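Local coordinates for protein pilin (Clostridioides difficile, PDB 6T8S) that probably serves as the major subunit that polymerises into the type IV pilus fibres of this bacterium, at residues L31-Y34 and N38-P41. Numbering follows the deposited sequence.
Sequences LSYY and NKIP
Tyr33 and Tyr34, neighbours on the last turns of helix 9-37, each receive an aliphatic group from the returning chain on a ring face. Ile40 sets CD1 above the middle of the Tyr34 ring, 3.7 Å from its centroid and just 3° off the normal, a CH-pi contact that reaches all six carbons almost evenly. Ile40 CB points away from residues 31-34; with CG1 beside the backbone N (chi1 -66°) and a second bend about the CB-CG1 bond, the branch folds back to bring its end over the tyrosine. On Tyr33 the CH-pi partner is Pro41, whose CB lies 3.6 Å from the ring centroid but displaced toward the CD1 rim.

Between the two rings comes the carbonyl of Lys39. Its O meets the edge of Tyr33 in the ring plane, 3.4 Å from Tyr33 CE1, and also takes a nearly straight CA-H...O contact from Tyr34 CA at 3.5 Å. The Lys39 chain, extended beyond CG, brings CE to 3.5 Å from Tyr33 OH.

This is the C-terminal end of helix 9-37, which probably corresponds to the soluble part of the long N-terminal helix of type IV pilins; here the chain turns back toward the globular part. Asn38 leaves the helix with positive phi, and its N donates to Tyr34 O at 2.8 Å, a bent bond with 135° at the hydrogen. Thr37 OG1 is hydrogen-bonded to both Tyr33 O and Lys39 N, joining the last turn to the loop that leaves it. Further out, Leu79 of strand 78-83 packs on Ile40 and Pro41, while Tyr56 touches Tyr33 and Asn140 touches Tyr34.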
ATOM      1  N   LEU A  31      -7.705  10.673  -3.308  1.00 22.60           N
ATOM      2  CA  LEU A  31      -7.650  11.873  -4.186  1.00 24.83           C
ATOM      3  C   LEU A  31      -8.870  12.765  -3.923  1.00 24.58           C
ATOM      4  O   LEU A  31      -8.701  14.009  -3.907  1.00 25.05           O
ATOM      5  CB  LEU A  31      -7.534  11.431  -5.644  1.00 25.22           C
ATOM      6  CG  LEU A  31      -6.130  11.007  -6.064  1.00 27.83           C
ATOM      7  CD1 LEU A  31      -6.174  10.213  -7.353  1.00 29.86           C
ATOM      8  CD2 LEU A  31      -5.208  12.216  -6.195  1.00 30.01           C
ATOM      9  N   SER A  32     -10.052  12.161  -3.741  0.60 24.75           N
ATOM     10  CA  SER A  32     -11.322  12.850  -3.376  0.60 24.74           C
ATOM     11  C   SER A  32     -11.136  13.626  -2.067  0.60 25.59           C
ATOM     12  O   SER A  32     -11.372  14.858  -2.048  0.60 26.36           O
ATOM     13  CB  SER A  32     -12.471  11.886  -3.242  0.60 25.02           C
ATOM     14  OG  SER A  32     -12.926  11.431  -4.500  0.60 23.49           O
ATOM     15  N   TYR A  33     -10.741  12.922  -1.007  1.00 24.82           N
ATOM     16  CA  TYR A  33     -10.482  13.519   0.329  1.00 24.75           C
ATOM     17  C   TYR A  33      -9.525  14.702   0.153  1.00 23.75           C
ATOM     18  O   TYR A  33      -9.794  15.778   0.706  1.00 26.09           O
ATOM     19  CB  TYR A  33      -9.951  12.448   1.285  1.00 25.07           C
ATOM     20  CG  TYR A  33      -9.631  12.906   2.690  1.00 24.11           C
ATOM     21  CD1 TYR A  33      -8.563  13.753   2.944  1.00 26.11           C
ATOM     22  CD2 TYR A  33     -10.354  12.442   3.772  1.00 23.85           C
ATOM     23  CE1 TYR A  33      -8.247  14.151   4.235  1.00 24.64           C
ATOM     24  CE2 TYR A  33     -10.044  12.823   5.071  1.00 25.83           C
ATOM     25  CZ  TYR A  33      -8.981  13.676   5.302  1.00 26.42           C
ATOM     26  OH  TYR A  33      -8.658  14.079   6.570  1.00 26.29           O
ATOM     27  N   TYR A  34      -8.427  14.509  -0.577  1.00 23.94           N
ATOM     28  CA  TYR A  34      -7.368  15.537  -0.755  1.00 27.14           C
ATOM     29  C   TYR A  34      -7.971  16.765  -1.454  1.00 28.98           C
ATOM     30  O   TYR A  34      -7.757  17.909  -0.990  1.00 27.99           O
ATOM     31  CB  TYR A  34      -6.192  14.962  -1.541  1.00 29.20           C
ATOM     32  CG  TYR A  34      -5.005  15.881  -1.680  1.00 30.65           C
ATOM     33  CD1 TYR A  34      -4.688  16.813  -0.705  1.00 32.24           C
ATOM     34  CD2 TYR A  34      -4.171  15.780  -2.775  1.00 35.03           C
ATOM     35  CE1 TYR A  34      -3.581  17.635  -0.822  1.00 34.59           C
ATOM     36  CE2 TYR A  34      -3.054  16.588  -2.907  1.00 38.24           C
ATOM     37  CZ  TYR A  34      -2.762  17.524  -1.931  1.00 36.37           C
ATOM     38  OH  TYR A  34      -1.663  18.318  -2.076  1.00 38.01           O
ATOM     39  N   ASN A  38      -8.061  19.754   1.105  1.00 31.08           N
ATOM     40  CA  ASN A  38      -6.727  20.338   0.816  1.00 33.88           C
ATOM     41  C   ASN A  38      -5.677  19.744   1.763  1.00 34.07           C
ATOM     42  O   ASN A  38      -4.631  20.393   1.955  1.00 34.21           O
ATOM     43  CB  ASN A  38      -6.743  21.863   0.943  1.00 36.66           C
ATOM     44  CG  ASN A  38      -5.731  22.541   0.050  1.00 36.78           C
ATOM     45  OD1 ASN A  38      -5.369  22.012  -0.993  1.00 41.11           O
ATOM     46  ND2 ASN A  38      -5.291  23.729   0.438  1.00 42.51           N
ATOM     47  N   LYS A  39      -5.925  18.562   2.334  1.00 31.69           N
ATOM     48  CA  LYS A  39      -4.905  17.869   3.156  1.00 33.34           C
ATOM     49  C   LYS A  39      -4.892  16.385   2.792  1.00 33.67           C
ATOM     50  O   LYS A  39      -5.949  15.827   2.446  1.00 28.69           O
ATOM     51  CB  LYS A  39      -5.097  18.161   4.645  1.00 38.28           C
ATOM     52  CG  LYS A  39      -6.323  17.571   5.316  1.00 42.49           C
ATOM     53  CD  LYS A  39      -6.474  18.053   6.754  1.00 50.09           C
ATOM     54  CE  LYS A  39      -7.496  17.267   7.552  1.00 53.06           C
ATOM     55  NZ  LYS A  39      -7.225  17.342   9.010  1.00 56.11           N
ATOM     56  N   ILE A  40      -3.694  15.808   2.811  1.00 30.96           N
ATOM     57  CA  ILE A  40      -3.437  14.359   2.583  1.00 32.17           C
ATOM     58  C   ILE A  40      -4.150  13.576   3.683  1.00 28.02           C
ATOM     59  O   ILE A  40      -3.973  13.885   4.858  1.00 27.53           O
ATOM     60  CB  ILE A  40      -1.905  14.150   2.577  1.00 35.85           C
ATOM     61  CG1 ILE A  40      -1.255  14.861   1.384  1.00 39.56           C
ATOM     62  CG2 ILE A  40      -1.529  12.689   2.622  1.00 39.86           C
ATOM     63  CD1 ILE A  40      -1.715  14.353   0.039  1.00 39.56           C
ATOM     64  N   PRO A  41      -4.982  12.556   3.357  1.00 26.62           N
ATOM     65  CA  PRO A  41      -5.616  11.726   4.375  1.00 25.05           C
ATOM     66  C   PRO A  41      -4.576  10.796   5.015  1.00 25.13           C
ATOM     67  O   PRO A  41      -3.916  10.080   4.294  1.00 24.05           O
ATOM     68  CB  PRO A  41      -6.648  10.884   3.620  1.00 26.53           C
ATOM     69  CG  PRO A  41      -6.078  10.811   2.218  1.00 25.14           C
ATOM     70  CD  PRO A  41      -5.352  12.127   2.001  1.00 26.37           C
TER